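Long-range contacts in D,D-dipeptidase/D,D-carboxypeptidase (Enterococcus faecalis, PDB 4MUQ), which acts as a zinc-dependent D,D-dipeptidase in vancomycin resistance, hydrolysing D-Ala-D-Ala, and probably also works as a D,D-carboxypeptidase: residues Ile45-Leu55 and His108-Leu116; Leu57-Ile68 and Ile135-Tyr146. One frame throughout, in Å; residues are numbered along the deposited sequence.

Contact 1 (Ile45-Leu55 and His108-Leu116); sequences ILMKRDVANVL and HQTGLAIDL. With ZN (zinc ion), chain B; 2D8 ((2R)-3-[(R)-[(1S)-1-aminoethyl](hydroxy)phosphoryl]-2-methylpropanoic acid), chain D; LY0 ((2R)-3-[(R)-[(1R)-1-aminoethyl](hydroxy)phosphoryl]-2-methylpropanoic acid), chain C.
K48 meets the turn T110-L112 with its backbone and with the first half of its side chain. Its N-H donates to G111 O, with K48 N at 3.1 Å and the bond almost straight at 175°; the donor sits somewhat off the carbonyl plane. The same oxygen then follows the side chain outward: K48 CB passes it at 3.7 Å. CG touches the carbonyl oxygen T110 O as well, and CD comes to rest against CD2 of L112, 3.7 Å away, the two side chains lying alongside and pointing the same way. Beyond CD the chain bends (chi3 64°, with a second kink at chi4), and NZ ends on the carbonyl oxygen of K33. T110 OG1 accepts from L112 N, an ST turn, and is also hydrogen-bonded to the carbonyl oxygen of E107. G111 belongs to the SxHxxGxAxD signature of this zinc peptidase family, here S106 to D115, so K48 grips the middle of the metal-binding sequence. H108 NE2 binds the zinc at 2.0 Å, D115 adds both carboxylate oxygens, H168 completes the protein ligands, and the two phosphinate oxygens of the inhibitor, modelled as two isomers in one place, fill the remaining positions. A113 CB lies over the centre of one face of the H108 ring. On the side away from the metal, I114 carries the packing: its CD1 meets L55 CD2 tip to tip at 3.7 Å. In one of the two deposited conformers of M47, CE would reach I114 CB at 3.9 Å.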
loop_
_atom_site.group_PDB
_atom_site.type_symbol
_atom_site.label_atom_id
_atom_site.label_comp_id
_atom_site.label_asym_id
_atom_site.label_seq_id
_atom_site.Cartn_x
_atom_site.Cartn_y
_atom_site.Cartn_z
ATOM N N ILE A 45 1.697 13.536 -11.411
ATOM C CA ILE A 45 1.330 12.544 -10.419
ATOM C C ILE A 45 2.296 11.376 -10.497
ATOM O O ILE A 45 2.244 10.572 -11.421
ATOM C CB ILE A 45 -0.111 12.076 -10.599
ATOM C CG1 ILE A 45 -1.030 13.293 -10.518
ATOM C CG2 ILE A 45 -0.470 11.010 -9.557
ATOM C CD1 ILE A 45 -2.396 12.994 -10.023
ATOM N N LEU A 46 3.198 11.296 -9.519
ATOM C CA LEU A 46 4.229 10.259 -9.529
ATOM C C LEU A 46 3.849 9.095 -8.646
ATOM O O LEU A 46 3.094 9.254 -7.690
ATOM C CB LEU A 46 5.550 10.837 -9.024
ATOM C CG LEU A 46 6.021 12.145 -9.647
ATOM C CD1 LEU A 46 7.339 12.576 -9.016
ATOM C CD2 LEU A 46 6.172 11.992 -11.157
ATOM N N MET A 47 4.350 7.907 -8.997
ATOM C CA MET A 47 4.201 6.698 -8.186
ATOM C C MET A 47 5.475 5.888 -8.326
ATOM O O MET A 47 6.240 6.091 -9.267
ATOM C CB MET A 47 3.037 5.834 -8.682
ATOM C CG MET A 47 1.662 6.449 -8.526
ATOM S SD MET A 47 1.179 6.687 -6.823
ATOM C CE MET A 47 0.875 4.993 -6.312
ATOM N N LYS A 48 5.693 4.947 -7.415
ATOM C CA LYS A 48 6.782 4.003 -7.635
ATOM C C LYS A 48 6.536 3.282 -8.965
ATOM O O LYS A 48 5.381 2.955 -9.304
ATOM C CB LYS A 48 6.889 2.991 -6.492
ATOM C CG LYS A 48 7.432 3.571 -5.185
ATOM C CD LYS A 48 7.889 2.473 -4.235
ATOM C CE LYS A 48 9.070 1.694 -4.805
ATOM N NZ LYS A 48 10.353 2.462 -4.724
ATOM N N ARG A 49 7.614 3.051 -9.713
ATOM C CA ARG A 49 7.539 2.520 -11.070
ATOM C C ARG A 49 6.701 1.247 -11.180
ATOM O O ARG A 49 5.818 1.149 -12.038
ATOM C CB ARG A 49 8.947 2.266 -11.621
ATOM C CG ARG A 49 8.977 1.705 -13.047
ATOM C CD ARG A 49 10.404 1.465 -13.541
ATOM N NE ARG A 49 11.033 2.683 -14.054
ATOM C CZ ARG A 49 11.920 3.417 -13.384
ATOM N NH1 ARG A 49 12.298 3.062 -12.161
ATOM N NH2 ARG A 49 12.435 4.508 -13.943
ATOM N N ASP A 50 6.968 0.267 -10.325
ATOM C CA ASP A 50 6.236 -0.993 -10.415
ATOM C C ASP A 50 4.755 -0.805 -10.085
ATOM O O ASP A 50 3.895 -1.471 -10.662
ATOM C CB ASP A 50 6.894 -2.073 -9.550
ATOM C CG ASP A 50 8.296 -2.421 -10.025
ATOM O OD1 ASP A 50 8.570 -2.279 -11.239
ATOM O OD2 ASP A 50 9.125 -2.827 -9.183
ATOM N N VAL A 51 4.460 0.135 -9.195
ATOM C CA VAL A 51 3.083 0.461 -8.836
ATOM C C VAL A 51 2.336 1.158 -10.000
ATOM O O VAL A 51 1.167 0.859 -10.285
ATOM C CB VAL A 51 3.036 1.319 -7.559
ATOM C CG1 VAL A 51 1.613 1.566 -7.147
ATOM C CG2 VAL A 51 3.793 0.623 -6.426
ATOM N N ALA A 52 3.006 2.095 -10.669
ATOM C CA ALA A 52 2.446 2.731 -11.861
ATOM C C ALA A 52 2.134 1.672 -12.911
ATOM O O ALA A 52 1.096 1.718 -13.569
ATOM C CB ALA A 52 3.416 3.769 -12.413
ATOM N N ASN A 53 3.021 0.695 -13.061
ATOM C CA ASN A 53 2.776 -0.356 -14.035
ATOM C C ASN A 53 1.543 -1.184 -13.689
ATOM O O ASN A 53 0.750 -1.514 -14.571
ATOM C CB ASN A 53 4.018 -1.228 -14.217
ATOM C CG ASN A 53 5.147 -0.478 -14.898
ATOM O OD1 ASN A 53 4.914 0.529 -15.573
ATOM N ND2 ASN A 53 6.375 -0.958 -14.725
ATOM N N VAL A 54 1.366 -1.493 -12.407
ATOM C CA VAL A 54 0.211 -2.265 -11.979
ATOM C C VAL A 54 -1.087 -1.489 -12.207
ATOM O O VAL A 54 -2.093 -2.048 -12.660
ATOM C CB VAL A 54 0.359 -2.678 -10.498
ATOM C CG1 VAL A 54 -0.961 -3.157 -9.934
ATOM C CG2 VAL A 54 1.422 -3.761 -10.361
ATOM N N LEU A 55 -1.050 -0.189 -11.918
ATOM C CA LEU A 55 -2.218 0.655 -12.115
ATOM C C LEU A 55 -2.641 0.600 -13.579
ATOM O O LEU A 55 -3.821 0.441 -13.880
ATOM C CB LEU A 55 -1.905 2.097 -11.711
ATOM C CG LEU A 55 -3.121 2.982 -11.459
ATOM C CD1 LEU A 55 -3.906 2.455 -10.264
ATOM C CD2 LEU A 55 -2.685 4.428 -11.240
ATOM N N HIS A 108 0.975 8.499 1.275
ATOM C CA HIS A 108 1.316 9.160 0.021
ATOM C C HIS A 108 2.812 9.468 -0.077
ATOM O O HIS A 108 3.357 9.586 -1.172
ATOM C CB HIS A 108 0.480 10.425 -0.209
ATOM C CG HIS A 108 -0.917 10.130 -0.637
ATOM N ND1 HIS A 108 -1.274 9.973 -1.962
ATOM C CD2 HIS A 108 -2.043 9.940 0.084
ATOM C CE1 HIS A 108 -2.565 9.709 -2.034
ATOM N NE2 HIS A 108 -3.060 9.687 -0.807
ATOM N N GLN A 109 3.473 9.580 1.073
ATOM C CA GLN A 109 4.908 9.847 1.095
ATOM C C GLN A 109 5.747 8.617 0.747
ATOM O O GLN A 109 6.958 8.705 0.690
ATOM C CB GLN A 109 5.339 10.424 2.453
ATOM C CG GLN A 109 4.728 11.802 2.751
ATOM C CD GLN A 109 5.046 12.276 4.144
ATOM O OE1 GLN A 109 4.151 12.356 4.995
ATOM N NE2 GLN A 109 6.317 12.571 4.405
ATOM N N THR A 110 5.101 7.476 0.487
ATOM C CA THR A 110 5.842 6.252 0.134
ATOM C C THR A 110 5.877 5.966 -1.369
ATOM O O THR A 110 6.643 5.121 -1.823
ATOM C CB THR A 110 5.240 4.976 0.775
ATOM O OG1 THR A 110 3.944 4.726 0.223
ATOM C CG2 THR A 110 5.160 5.075 2.307
ATOM N N GLY A 111 5.012 6.622 -2.137
ATOM C CA GLY A 111 4.863 6.270 -3.544
ATOM C C GLY A 111 3.999 5.046 -3.800
ATOM O O GLY A 111 3.894 4.607 -4.948
ATOM N N LEU A 112 3.388 4.500 -2.746
ATOM C CA LEU A 112 2.552 3.297 -2.843
ATOM C C LEU A 112 1.063 3.593 -2.813
ATOM O O LEU A 112 0.257 2.684 -2.974
ATOM C CB LEU A 112 2.887 2.344 -1.691
ATOM C CG LEU A 112 4.343 1.869 -1.596
ATOM C CD1 LEU A 112 4.543 1.059 -0.320
ATOM C CD2 LEU A 112 4.773 1.044 -2.815
ATOM N N ALA A 113 0.689 4.855 -2.601
ATOM C CA ALA A 113 -0.727 5.195 -2.454
ATOM C C ALA A 113 -1.185 6.139 -3.532
ATOM O O ALA A 113 -0.457 7.022 -3.960
ATOM C CB ALA A 113 -0.987 5.804 -1.082
ATOM N N ILE A 114 -2.426 5.948 -3.948
ATOM C CA ILE A 114 -3.014 6.806 -4.957
ATOM C C ILE A 114 -4.462 7.114 -4.603
ATOM O O ILE A 114 -5.206 6.248 -4.149
ATOM C CB ILE A 114 -2.873 6.184 -6.366
ATOM C CG1 ILE A 114 -3.314 7.189 -7.429
ATOM C CG2 ILE A 114 -3.624 4.861 -6.479
ATOM C CD1 ILE A 114 -2.491 7.151 -8.694
ATOM N N ASP A 115 -4.842 8.376 -4.817
ATOM C CA ASP A 115 -6.233 8.798 -4.739
ATOM C C ASP A 115 -6.769 8.849 -6.157
ATOM O O ASP A 115 -6.158 9.472 -7.033
ATOM C CB ASP A 115 -6.344 10.170 -4.054
ATOM C CG ASP A 115 -5.904 10.137 -2.593
ATOM O OD1 ASP A 115 -5.948 9.074 -1.998
ATOM O OD2 ASP A 115 -5.474 11.145 -1.996
ATOM N N LEU A 116 -7.911 8.204 -6.380
ATOM C CA LEU A 116 -8.539 8.147 -7.689
ATOM C C LEU A 116 -9.899 8.844 -7.673
ATOM O O LEU A 116 -10.571 8.900 -6.635
ATOM C CB LEU A 116 -8.743 6.691 -8.110
ATOM C CG LEU A 116 -7.467 5.854 -8.179
ATOM C CD1 LEU A 116 -7.821 4.404 -8.438
ATOM C CD2 LEU A 116 -6.544 6.374 -9.272
HETATM ZN ZN ZN B . -5.018 9.516 -0.326
HETATM C C4 2D8 D . -5.773 11.165 3.398
HETATM C C5 2D8 D . -4.673 10.232 3.793
HETATM C C6 2D8 D . -3.339 10.962 3.774
HETATM C C7 2D8 D . -5.001 9.672 5.166
HETATM N N1 2D8 D . -7.100 13.144 -0.021
HETATM P P 2D8 D . -5.933 11.417 1.608
HETATM C C1 2D8 D . -5.859 14.035 1.879
HETATM C C2 2D8 D . -6.813 12.984 1.346
HETATM O O31 2D8 D . -4.510 11.472 1.007
HETATM O O32 2D8 D . -6.692 10.271 0.865
HETATM O O61 2D8 D . -2.356 10.301 3.481
HETATM O O62 2D8 D . -3.296 12.141 4.081
HETATM P P LY0 C . -5.931 11.423 1.603
HETATM C C1 LY0 C . -5.827 14.033 1.893
HETATM N N1 LY0 C . -7.973 13.102 1.933
HETATM C C2 LY0 C . -6.743 13.011 1.251
HETATM C C4 LY0 C . -5.773 11.175 3.394
HETATM C C5 LY0 C . -4.676 10.236 3.792
HETATM C C6 LY0 C . -3.340 10.962 3.774
HETATM C C7 LY0 C . -5.002 9.673 5.164
HETATM O O31 LY0 C . -4.506 11.453 1.004
HETATM O O32 LY0 C . -6.690 10.271 0.867
HETATM O O61 LY0 C . -2.357 10.301 3.481
HETATM O O62 LY0 C . -3.296 12.141 4.081
#

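Contact 2 (Leu57-Ile68 and Ile135-Tyr146); sequences LIFEKISAGNSI and ICDEFRRAAPDY
F139 and F59 meet rim to rim, neither ring over the face of the other, with centroids 5.7 Å apart and planes turned by 45°. I62 CD1 lies at the edge of the F139 ring, near its plane, while I58 crosses F139 at about a right angle and sets CG2 3.5 Å from F139 CD1. F169 of strand 168-171 adds an edge-to-face partner. The Y146 ring has the carbonyl oxygen A142 O in plane at its edge; I58 slides past it in the opposite direction, CG1 coming 3.7 Å from Y146 CG. The hydroxyl Y146 OH lies across the aliphatic part of K61, 3.5 Å from K61 CG. Most of these residues lie on helices 49-62 and 134-142, whose parts 57-62 and 135-142 approach to 9.9 Å and cross at 123°. The pair sits beside strand 113-118 of the hedgehog/DD-peptidase fold, F139 and I68 both touching L116. I62 is a knob in the hole formed by I135, E138, F139 and A142. Its CG1 stands between the backbone N and the carbonyl carbon (chi1 68°), which sends CD1 to F139 and leaves CG2 toward A142 CB. Just past I62 the first helix closes in a Schellman motif, S63 taking positive phi, and I135 CD1 covers this end, 3.4 Å from I62 O. A type II' beta turn from A64 to S67 follows, and I68 then lays its CD1 against F139 CB and I135 CG1. Toward the surface, one water accepts from K61 NZ (3.2 Å) and donates to D145 OD2 (2.9 Å).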
loop_
_atom_site.group_PDB
_atom_site.type_symbol
_atom_site.label_atom_id
_atom_site.label_comp_id
_atom_site.label_asym_id
_atom_site.label_seq_id
_atom_site.Cartn_x
_atom_site.Cartn_y
_atom_site.Cartn_z
ATOM N N LEU A 57 -2.131 -1.827 -15.681
ATOM C CA LEU A 57 -2.725 -3.141 -15.912
ATOM C C LEU A 57 -4.194 -3.188 -15.474
ATOM O O LEU A 57 -5.032 -3.765 -16.167
ATOM C CB LEU A 57 -1.926 -4.238 -15.192
ATOM C CG LEU A 57 -0.524 -4.560 -15.707
ATOM C CD1 LEU A 57 0.143 -5.582 -14.802
ATOM C CD2 LEU A 57 -0.573 -5.085 -17.134
ATOM N N ILE A 58 -4.510 -2.587 -14.331
ATOM C CA ILE A 58 -5.894 -2.600 -13.863
ATOM C C ILE A 58 -6.791 -1.773 -14.782
ATOM O O ILE A 58 -7.885 -2.211 -15.137
ATOM C CB ILE A 58 -6.031 -2.097 -12.413
ATOM C CG1 ILE A 58 -5.165 -2.919 -11.462
ATOM C CG2 ILE A 58 -7.469 -2.205 -11.961
ATOM C CD1 ILE A 58 -5.013 -2.292 -10.084
ATOM N N PHE A 59 -6.320 -0.583 -15.155
ATOM C CA PHE A 59 -7.061 0.291 -16.067
ATOM C C PHE A 59 -7.315 -0.425 -17.393
ATOM O O PHE A 59 -8.411 -0.327 -17.961
ATOM C CB PHE A 59 -6.305 1.604 -16.304
ATOM C CG PHE A 59 -6.287 2.526 -15.125
ATOM C CD1 PHE A 59 -7.239 2.422 -14.118
ATOM C CD2 PHE A 59 -5.298 3.495 -15.013
ATOM C CE1 PHE A 59 -7.208 3.280 -13.025
ATOM C CE2 PHE A 59 -5.260 4.352 -13.926
ATOM C CZ PHE A 59 -6.215 4.241 -12.930
ATOM N N GLU A 60 -6.317 -1.165 -17.877
ATOM C CA GLU A 60 -6.476 -1.971 -19.088
ATOM C C GLU A 60 -7.553 -3.030 -18.896
ATOM O O GLU A 60 -8.415 -3.221 -19.754
ATOM C CB GLU A 60 -5.169 -2.680 -19.466
ATOM C CG GLU A 60 -4.041 -1.766 -19.938
ATOM C CD GLU A 60 -2.679 -2.454 -19.903
ATOM O OE1 GLU A 60 -2.626 -3.687 -20.106
ATOM O OE2 GLU A 60 -1.665 -1.761 -19.664
ATOM N N LYS A 61 -7.486 -3.719 -17.762
ATOM C CA LYS A 61 -8.352 -4.867 -17.509
ATOM C C LYS A 61 -9.828 -4.477 -17.462
ATOM O O LYS A 61 -10.685 -5.203 -17.978
ATOM C CB LYS A 61 -7.925 -5.559 -16.207
ATOM C CG LYS A 61 -8.895 -6.614 -15.673
ATOM C CD LYS A 61 -9.006 -7.830 -16.585
ATOM C CE LYS A 61 -9.462 -9.060 -15.802
ATOM N NZ LYS A 61 -10.468 -8.723 -14.748
ATOM N N ILE A 62 -10.116 -3.324 -16.867
ATOM C CA ILE A 62 -11.492 -2.864 -16.706
ATOM C C ILE A 62 -11.937 -1.882 -17.795
ATOM O O ILE A 62 -13.057 -1.369 -17.746
ATOM C CB ILE A 62 -11.707 -2.202 -15.326
ATOM C CG1 ILE A 62 -10.941 -0.880 -15.237
ATOM C CG2 ILE A 62 -11.277 -3.148 -14.203
ATOM C CD1 ILE A 62 -11.165 -0.120 -13.940
ATOM N N SER A 63 -11.065 -1.624 -18.768
ATOM C CA SER A 63 -11.356 -0.676 -19.851
ATOM C C SER A 63 -11.796 0.698 -19.331
ATOM O O SER A 63 -12.828 1.235 -19.745
ATOM C CB SER A 63 -12.405 -1.247 -20.809
ATOM O OG SER A 63 -11.960 -2.470 -21.371
ATOM N N ALA A 64 -10.999 1.257 -18.434
ATOM C CA ALA A 64 -11.327 2.513 -17.773
ATOM C C ALA A 64 -11.322 3.686 -18.748
ATOM O O ALA A 64 -12.055 4.659 -18.558
ATOM C CB ALA A 64 -10.359 2.770 -16.646
ATOM N N GLY A 65 -10.500 3.590 -19.788
ATOM C CA GLY A 65 -10.344 4.690 -20.725
ATOM C C GLY A 65 -9.865 5.939 -20.004
ATOM O O GLY A 65 -8.802 5.943 -19.384
ATOM N N ASN A 66 -10.668 6.993 -20.071
ATOM C CA ASN A 66 -10.383 8.234 -19.374
ATOM C C ASN A 66 -11.371 8.500 -18.250
ATOM O O ASN A 66 -11.421 9.607 -17.726
ATOM C CB ASN A 66 -10.430 9.401 -20.361
ATOM C CG ASN A 66 -9.384 9.283 -21.432
ATOM O OD1 ASN A 66 -8.192 9.430 -21.155
ATOM N ND2 ASN A 66 -9.811 9.008 -22.660
ATOM N N SER A 67 -12.155 7.487 -17.886
ATOM C CA SER A 67 -13.208 7.683 -16.896
ATOM C C SER A 67 -12.680 7.794 -15.464
ATOM O O SER A 67 -13.351 8.368 -14.601
ATOM C CB SER A 67 -14.273 6.585 -17.015
ATOM O OG SER A 67 -13.692 5.300 -16.901
ATOM N N ILE A 68 -11.485 7.263 -15.219
ATOM C CA ILE A 68 -10.855 7.378 -13.909
ATOM C C ILE A 68 -9.590 8.197 -14.035
ATOM O O ILE A 68 -8.761 7.943 -14.909
ATOM C CB ILE A 68 -10.489 6.007 -13.306
ATOM C CG1 ILE A 68 -11.755 5.193 -13.037
ATOM C CG2 ILE A 68 -9.683 6.183 -12.015
ATOM C CD1 ILE A 68 -11.492 3.742 -12.658
ATOM N N ILE A 135 -17.703 2.115 -13.179
ATOM C CA ILE A 135 -16.300 1.862 -13.474
ATOM C C ILE A 135 -15.409 1.954 -12.238
ATOM O O ILE A 135 -14.452 1.193 -12.105
ATOM C CB ILE A 135 -15.788 2.794 -14.614
ATOM C CG1 ILE A 135 -14.419 2.335 -15.116
ATOM C CG2 ILE A 135 -15.764 4.255 -14.170
ATOM C CD1 ILE A 135 -14.442 0.951 -15.746
ATOM N N CYS A 136 -15.723 2.872 -11.324
ATOM C CA CYS A 136 -14.922 3.021 -10.115
ATOM C C CYS A 136 -15.009 1.773 -9.251
ATOM O O CYS A 136 -14.021 1.351 -8.647
ATOM C CB CYS A 136 -15.347 4.246 -9.308
ATOM S SG CYS A 136 -15.067 5.801 -10.155
ATOM N N ASP A 137 -16.194 1.173 -9.201
ATOM C CA ASP A 137 -16.354 -0.054 -8.430
ATOM C C ASP A 137 -15.744 -1.259 -9.143
ATOM O O ASP A 137 -15.281 -2.197 -8.488
ATOM C CB ASP A 137 -17.815 -0.332 -8.093
ATOM C CG ASP A 137 -17.956 -1.170 -6.841
ATOM O OD1 ASP A 137 -17.310 -0.829 -5.829
ATOM O OD2 ASP A 137 -18.684 -2.183 -6.878
ATOM N N GLU A 138 -15.725 -1.231 -10.471
ATOM C CA GLU A 138 -14.990 -2.243 -11.223
ATOM C C GLU A 138 -13.511 -2.193 -10.860
ATOM O O GLU A 138 -12.876 -3.232 -10.653
ATOM C CB GLU A 138 -15.156 -2.040 -12.730
ATOM C CG GLU A 138 -16.513 -2.450 -13.277
ATOM C CD GLU A 138 -16.515 -2.549 -14.795
ATOM O OE1 GLU A 138 -17.375 -1.906 -15.431
ATOM O OE2 GLU A 138 -15.662 -3.274 -15.353
ATOM N N PHE A 139 -12.957 -0.990 -10.760
ATOM C CA PHE A 139 -11.588 -0.853 -10.296
ATOM C C PHE A 139 -11.429 -1.444 -8.896
ATOM O O PHE A 139 -10.493 -2.214 -8.623
ATOM C CB PHE A 139 -11.128 0.614 -10.284
ATOM C CG PHE A 139 -9.719 0.781 -9.783
ATOM C CD1 PHE A 139 -8.655 0.810 -10.675
ATOM C CD2 PHE A 139 -9.453 0.872 -8.425
ATOM C CE1 PHE A 139 -7.345 0.928 -10.220
ATOM C CE2 PHE A 139 -8.150 0.974 -7.954
ATOM C CZ PHE A 139 -7.094 1.013 -8.861
ATOM N N ARG A 140 -12.317 -1.036 -7.995
ATOM C CA ARG A 140 -12.215 -1.413 -6.596
ATOM C C ARG A 140 -12.273 -2.926 -6.443
ATOM O O ARG A 140 -11.529 -3.501 -5.641
ATOM C CB ARG A 140 -13.317 -0.716 -5.788
ATOM C CG ARG A 140 -13.312 -1.015 -4.309
ATOM C CD ARG A 140 -14.512 -0.358 -3.654
ATOM N NE ARG A 140 -14.347 1.089 -3.485
ATOM C CZ ARG A 140 -14.981 2.005 -4.219
ATOM N NH1 ARG A 140 -15.792 1.650 -5.201
ATOM N NH2 ARG A 140 -14.793 3.296 -3.976
ATOM N N ARG A 141 -13.119 -3.579 -7.229
ATOM C CA ARG A 141 -13.273 -5.029 -7.143
ATOM C C ARG A 141 -12.116 -5.794 -7.802
ATOM O O ARG A 141 -11.786 -6.907 -7.397
ATOM C CB ARG A 141 -14.630 -5.464 -7.704
ATOM C CG ARG A 141 -15.816 -4.960 -6.873
ATOM C CD ARG A 141 -17.150 -5.462 -7.413
ATOM N NE ARG A 141 -18.242 -5.282 -6.455
ATOM C CZ ARG A 141 -19.366 -5.993 -6.459
ATOM N NH1 ARG A 141 -19.553 -6.942 -7.368
ATOM N NH2 ARG A 141 -20.305 -5.762 -5.551
ATOM N N ALA A 142 -11.486 -5.190 -8.808
ATOM C CA ALA A 142 -10.334 -5.811 -9.475
ATOM C C ALA A 142 -9.021 -5.605 -8.713
ATOM O O ALA A 142 -8.105 -6.431 -8.786
ATOM C CB ALA A 142 -10.193 -5.286 -10.882
ATOM N N ALA A 143 -8.933 -4.502 -7.983
ATOM C CA ALA A 143 -7.690 -4.081 -7.352
ATOM C C ALA A 143 -6.942 -5.163 -6.553
ATOM O O ALA A 143 -5.721 -5.308 -6.718
ATOM C CB ALA A 143 -7.931 -2.831 -6.496
ATOM N N PRO A 144 -7.653 -5.935 -5.703
ATOM C CA PRO A 144 -6.903 -6.902 -4.882
ATOM C C PRO A 144 -6.275 -8.046 -5.683
ATOM O O PRO A 144 -5.334 -8.685 -5.193
ATOM C CB PRO A 144 -7.963 -7.429 -3.910
ATOM C CG PRO A 144 -8.979 -6.314 -3.830
ATOM C CD PRO A 144 -9.051 -5.812 -5.244
ATOM N N ASP A 145 -6.764 -8.290 -6.895
ATOM C CA ASP A 145 -6.147 -9.276 -7.769
ATOM C C ASP A 145 -4.792 -8.808 -8.302
ATOM O O ASP A 145 -4.029 -9.608 -8.846
ATOM C CB ASP A 145 -7.076 -9.630 -8.934
ATOM C CG ASP A 145 -8.295 -10.419 -8.496
ATOM O OD1 ASP A 145 -8.206 -11.159 -7.492
ATOM O OD2 ASP A 145 -9.345 -10.302 -9.164
ATOM N N TYR A 146 -4.499 -7.514 -8.150
ATOM C CA TYR A 146 -3.295 -6.929 -8.737
ATOM C C TYR A 146 -2.337 -6.331 -7.719
ATOM O O TYR A 146 -1.256 -5.866 -8.086
ATOM C CB TYR A 146 -3.659 -5.873 -9.789
ATOM C CG TYR A 146 -4.272 -6.463 -11.037
ATOM C CD1 TYR A 146 -3.489 -6.723 -12.154
ATOM C CD2 TYR A 146 -5.627 -6.770 -11.095
ATOM C CE1 TYR A 146 -4.037 -7.271 -13.298
ATOM C CE2 TYR A 146 -6.184 -7.321 -12.231
ATOM C CZ TYR A 146 -5.388 -7.566 -13.331
ATOM O OH TYR A 146 -5.939 -8.115 -14.468
HETATM O O HOH W 1 -9.505 -8.912 -11.688
#

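In the fold
Contact 1 is the buried one, its centre about 9 Å from the centre of the chain, and contact 2 is only partly buried, about 17 Å out. They share helix 49-62: its first turns face the zinc-binding strand 113-118, its last turns face helix 134-142. They also touch directly, L55 and L116 of contact 1 meeting F139, so that strand 113-118 and helix 49-62 both pack on helix 134-142. Their chemistry differs. One backbone hydrogen bond and apolar packing join the segments of contact 1, while the zinc ligands H108 and D115 both sit on 108-116; contact 2 has no direct hydrogen bond and relies on aliphatic and aromatic packing, with a water bridge at its rim.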